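Probable thiamine pyrophosphokinase (Staphylococcus saprophyticus, PDB 3L8M) probably transfers a pyrophosphate group from ATP to thiamine, yielding thiamine diphosphate. Local coordinates at residues A[14-17]-A[18-22]; A[115-118]-A[119-123]. All coordinates share one frame; numbering follows the deposited sequence.

Contact 1: A[14-17]-A[18-22]; sequences KHIL and VEHKH
His15 meets Glu19 one helical turn on, and its carbonyl is what ties the turn together. His15 O accepts Glu19 N at 2.9 Å, almost straight at 173°, and Val18 N at 3.1 Å, a weak, strongly bent bond. With CG anti to its carbonyl carbon (chi1 -50°), Glu19 folds back over this oxygen, its CG 3.0 Å from His15 O. The carboxylate then comes to the edge of the His15 ring, near the ring plane, with OE2 3.7 Å from His15 CB and the two planes inclined at 61°. Ile16 sends CD1 to His20, 3.7 Å from ND1 and equally close to CE1. Leu17 leans on Trp25 of strand 24-28 and on Ile34 and Leu35 of helix 30-37, while Leu17 O lies 3.4 Å from Lys21 CB. Helix 16-19, only weakly bonded, lies in the crossover between strands 2-6 and 24-28 of a beta-alpha-beta unit. His20 ND1, buried against Ile16 CD1, has no hydrogen-bond partner in the model. Glu19 OE1 forms a salt bridge with Arg91 of a third subunit; at 4.1 Å between His15 ND1 and Glu19 OE2, any pull on the imidazole's ionisation would probably be slight.

Contact 2: A[115-118]-A[119-123]; sequences KPEY and AKMNI
The Tyr118 ring meets Ile123 obliquely: the methyl CG2 lies 4.0 Å from Tyr118 CG, near the root of the ring, and approaches Tyr118 CB more closely, at 3.4 Å. The two side chains run side by side and point the same way; their contact is apolar and centred on Tyr118 CB rather than on the ring. Ile123 has CG1 anti to its backbone N (chi1 -179°), which leaves CG2 directed back at the tyrosine, 3.2 Å from Tyr118 O. Beyond this pair, Tyr118 also packs on Ile82 and Val86 of helix 77-87, and Val86 is touched by Ile123 and Met121 as well. The short helix 116-119 and the loop after it are therefore laid against helix 77-87 just before the chain enters strand 124-128 of the mixed sheet, in what is probably the catalytic domain. In the turn itself, Ala119 N donates to Pro116 O at 2.9 Å, with an N-H...O angle of 133° and the donor well above the carbonyl plane. Lys120 stretches back alongside the turn, its CE 3.3 Å from the same Pro116 O and 3.7 Å from Glu117 CA. Met121, a selenomethionine, has CG anti to its carbonyl carbon (chi1 -60°) and an extended chi2, which bring SE to 3.2 Å from Glu117 O; the bend at chi3 turns only the methyl CE.

Both contacts are local turns built on a short helix, and each leads into a strand of the mixed sheet: contact 1 runs on into strand 24-28, contact 2 into strand 124-128. Their centres are 28 Å apart, on opposite sides of the chain's centre, and their nearest atoms stay about 16 Å from one another, without touching. The Ile123 side chain of contact 2 is about 7 Å from a bound sodium ion, and the His20 side chain of contact 1 about 11 Å from one; Asn124, next after Ile123, and Asp94 bind sodium. Contact 1 also meets two other subunits, whereas no other chain of the assembly touches contact 2.

Contact 1: A[14-17]-A[18-22]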
loop_
_atom_site.group_PDB
_atom_site.type_symbol
_atom_site.label_atom_id
_atom_site.label_comp_id
_atom_site.label_asym_id
_atom_site.label_seq_id
_atom_site.Cartn_x
_atom_site.Cartn_y
_atom_site.Cartn_z
ATOM N N LYS A 14 14.838 16.912 10.005
ATOM C CA LYS A 14 15.551 15.687 10.352
ATOM C C LYS A 14 14.657 14.441 10.270
ATOM O O LYS A 14 13.488 14.466 10.669
ATOM C CB LYS A 14 16.163 15.814 11.755
ATOM C CG LYS A 14 15.162 16.050 12.878
ATOM C CD LYS A 14 15.881 16.118 14.216
ATOM C CE LYS A 14 14.907 16.314 15.366
ATOM N NZ LYS A 14 15.632 16.416 16.668
ATOM N N HIS A 15 15.214 13.361 9.729
ATOM C CA HIS A 15 14.494 12.097 9.598
ATOM C C HIS A 15 13.324 12.114 8.611
ATOM O O HIS A 15 12.565 11.150 8.562
ATOM C CB HIS A 15 13.974 11.660 10.971
ATOM C CG HIS A 15 15.015 11.712 12.044
ATOM N ND1 HIS A 15 14.721 12.044 13.352
ATOM C CD2 HIS A 15 16.351 11.505 11.999
ATOM C CE1 HIS A 15 15.835 12.042 14.063
ATOM N NE2 HIS A 15 16.838 11.718 13.266
ATOM N N ILE A 16 13.177 13.184 7.830
ATOM C CA ILE A 16 12.066 13.263 6.884
ATOM C C ILE A 16 12.024 12.075 5.910
ATOM O O ILE A 16 10.959 11.702 5.448
ATOM C CB ILE A 16 12.096 14.602 6.068
ATOM C CG1 ILE A 16 10.771 14.801 5.336
ATOM C CG2 ILE A 16 13.225 14.584 5.035
ATOM C CD1 ILE A 16 9.622 15.129 6.235
ATOM N N LEU A 17 13.161 11.463 5.610
ATOM C CA LEU A 17 13.152 10.335 4.681
ATOM C C LEU A 17 12.757 9.002 5.315
ATOM O O LEU A 17 12.155 8.157 4.652
ATOM C CB LEU A 17 14.503 10.195 3.965
ATOM C CG LEU A 17 14.855 11.347 3.023
ATOM C CD1 LEU A 17 16.013 10.930 2.119
ATOM C CD2 LEU A 17 13.632 11.726 2.184
ATOM N N VAL A 18 13.093 8.811 6.587
ATOM C CA VAL A 18 12.723 7.579 7.297
ATOM C C VAL A 18 11.251 7.637 7.719
ATOM O O VAL A 18 10.496 6.686 7.529
ATOM C CB VAL A 18 13.577 7.369 8.591
ATOM C CG1 VAL A 18 13.124 6.098 9.331
ATOM C CG2 VAL A 18 15.050 7.272 8.231
ATOM N N GLU A 19 10.842 8.777 8.263
ATOM C CA GLU A 19 9.477 8.944 8.758
ATOM C C GLU A 19 8.366 8.895 7.711
ATOM O O GLU A 19 7.216 8.604 8.036
ATOM C CB GLU A 19 9.370 10.249 9.547
ATOM C CG GLU A 19 10.450 10.427 10.589
ATOM C CD GLU A 19 10.276 11.708 11.390
ATOM O OE1 GLU A 19 9.768 12.702 10.828
ATOM O OE2 GLU A 19 10.663 11.722 12.574
ATOM N N HIS A 20 8.704 9.205 6.463
ATOM C CA HIS A 20 7.724 9.180 5.372
ATOM C C HIS A 20 8.215 8.298 4.227
ATOM O O HIS A 20 7.870 8.524 3.072
ATOM C CB HIS A 20 7.477 10.595 4.840
ATOM C CG HIS A 20 6.943 11.547 5.862
ATOM N ND1 HIS A 20 6.798 12.893 5.614
ATOM C CD2 HIS A 20 6.533 11.353 7.137
ATOM C CE1 HIS A 20 6.324 13.490 6.692
ATOM N NE2 HIS A 20 6.155 12.577 7.632
ATOM N N LYS A 21 9.025 7.300 4.560
ATOM C CA LYS A 21 9.590 6.380 3.572
ATOM C C LYS A 21 8.580 5.692 2.650
ATOM O O LYS A 21 8.929 5.300 1.539
ATOM C CB LYS A 21 10.424 5.308 4.280
ATOM C CG LYS A 21 10.936 4.228 3.352
ATOM C CD LYS A 21 11.742 3.165 4.082
ATOM C CE LYS A 21 12.030 1.991 3.146
ATOM N NZ LYS A 21 12.646 2.435 1.847
ATOM N N HIS A 22 7.335 5.539 3.092
ATOM C CA HIS A 22 6.358 4.865 2.248
ATOM C C HIS A 22 5.447 5.796 1.457
ATOM O O HIS A 22 4.633 5.331 0.673
ATOM C CB HIS A 22 5.532 3.865 3.084
ATOM C CG HIS A 22 6.364 2.796 3.717
ATOM N ND1 HIS A 22 7.179 1.959 2.979
ATOM C CD2 HIS A 22 6.606 2.499 5.017
ATOM C CE1 HIS A 22 7.892 1.203 3.795
ATOM N NE2 HIS A 22 7.563 1.512 5.038
#

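Contact 2: A[115-118]-A[119-123]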
loop_
_atom_site.group_PDB
_atom_site.type_symbol
_atom_site.label_atom_id
_atom_site.label_comp_id
_atom_site.label_asym_id
_atom_site.label_seq_id
_atom_site.Cartn_x
_atom_site.Cartn_y
_atom_site.Cartn_z
ATOM N N LYS A 115 1.658 30.769 -9.269
ATOM C CA LYS A 115 1.081 30.554 -10.586
ATOM C C LYS A 115 -0.443 30.488 -10.475
ATOM O O LYS A 115 -0.994 29.747 -9.653
ATOM C CB LYS A 115 1.623 29.270 -11.210
ATOM C CG LYS A 115 3.098 29.337 -11.549
ATOM C CD LYS A 115 3.437 28.342 -12.649
ATOM C CE LYS A 115 4.842 28.573 -13.194
ATOM N NZ LYS A 115 5.097 27.794 -14.441
ATOM N N PRO A 116 -1.143 31.289 -11.289
ATOM C CA PRO A 116 -2.608 31.326 -11.286
ATOM C C PRO A 116 -3.222 30.001 -11.734
ATOM O O PRO A 116 -4.325 29.644 -11.326
ATOM C CB PRO A 116 -2.923 32.483 -12.232
ATOM C CG PRO A 116 -1.772 32.452 -13.190
ATOM C CD PRO A 116 -0.593 32.229 -12.282
ATOM N N GLU A 117 -2.491 29.269 -12.563
ATOM C CA GLU A 117 -2.949 27.976 -13.050
ATOM C C GLU A 117 -3.316 27.041 -11.894
ATOM O O GLU A 117 -4.054 26.076 -12.084
ATOM C CB GLU A 117 -1.852 27.341 -13.906
ATOM C CG GLU A 117 -2.180 25.968 -14.457
ATOM C CD GLU A 117 -1.014 25.365 -15.218
ATOM O OE1 GLU A 117 0.079 25.245 -14.622
ATOM O OE2 GLU A 117 -1.190 25.014 -16.406
ATOM N N TYR A 118 -2.806 27.331 -10.699
ATOM C CA TYR A 118 -3.083 26.496 -9.531
ATOM C C TYR A 118 -4.167 27.055 -8.619
ATOM O O TYR A 118 -4.770 26.320 -7.836
ATOM C CB TYR A 118 -1.807 26.279 -8.711
ATOM C CG TYR A 118 -0.681 25.642 -9.494
ATOM C CD1 TYR A 118 -0.909 24.524 -10.298
ATOM C CD2 TYR A 118 0.610 26.166 -9.446
ATOM C CE1 TYR A 118 0.118 23.951 -11.039
ATOM C CE2 TYR A 118 1.642 25.598 -10.181
ATOM C CZ TYR A 118 1.392 24.495 -10.979
ATOM O OH TYR A 118 2.408 23.964 -11.744
ATOM N N ALA A 119 -4.412 28.356 -8.716
ATOM C CA ALA A 119 -5.426 28.996 -7.885
ATOM C C ALA A 119 -6.813 28.438 -8.186
ATOM O O ALA A 119 -7.544 28.038 -7.279
ATOM C CB ALA A 119 -5.408 30.497 -8.110
ATOM N N LYS A 120 -7.171 28.415 -9.467
ATOM C CA LYS A 120 -8.470 27.904 -9.887
ATOM C C LYS A 120 -8.638 26.440 -9.491
ATOM O O LYS A 120 -9.695 26.042 -9.000
ATOM C CB LYS A 120 -8.635 28.081 -11.402
ATOM C CG LYS A 120 -7.322 28.272 -12.145
ATOM C CD LYS A 120 -7.541 28.934 -13.494
ATOM C CE LYS A 120 -6.233 29.475 -14.054
ATOM N NZ LYS A 120 -6.427 30.305 -15.275
HETATM N N MSE A 121 -7.591 25.647 -9.696
HETATM C CA MSE A 121 -7.625 24.232 -9.340
HETATM C C MSE A 121 -7.647 24.107 -7.814
HETATM O O MSE A 121 -7.468 25.097 -7.104
HETATM C CB MSE A 121 -6.410 23.518 -9.941
HETATM C CG MSE A 121 -6.372 23.607 -11.471
HETATM SE SE MSE A 121 -4.736 23.006 -12.308
HETATM C CE MSE A 121 -5.288 21.249 -12.874
ATOM N N ASN A 122 -7.887 22.905 -7.306
ATOM C CA ASN A 122 -7.941 22.712 -5.862
ATOM C C ASN A 122 -6.654 22.064 -5.358
ATOM O O ASN A 122 -6.694 21.100 -4.598
ATOM C CB ASN A 122 -9.141 21.834 -5.493
ATOM C CG ASN A 122 -9.645 22.095 -4.086
ATOM O OD1 ASN A 122 -10.170 23.173 -3.793
ATOM N ND2 ASN A 122 -9.485 21.112 -3.206
ATOM N N ILE A 123 -5.518 22.617 -5.777
ATOM C CA ILE A 123 -4.203 22.106 -5.397
ATOM C C ILE A 123 -3.645 22.822 -4.166
ATOM O O ILE A 123 -3.905 24.005 -3.949
ATOM C CB ILE A 123 -3.207 22.264 -6.574
ATOM C CG1 ILE A 123 -1.836 21.701 -6.196
ATOM C CG2 ILE A 123 -3.091 23.719 -6.960
ATOM C CD1 ILE A 123 -1.766 20.194 -6.215
#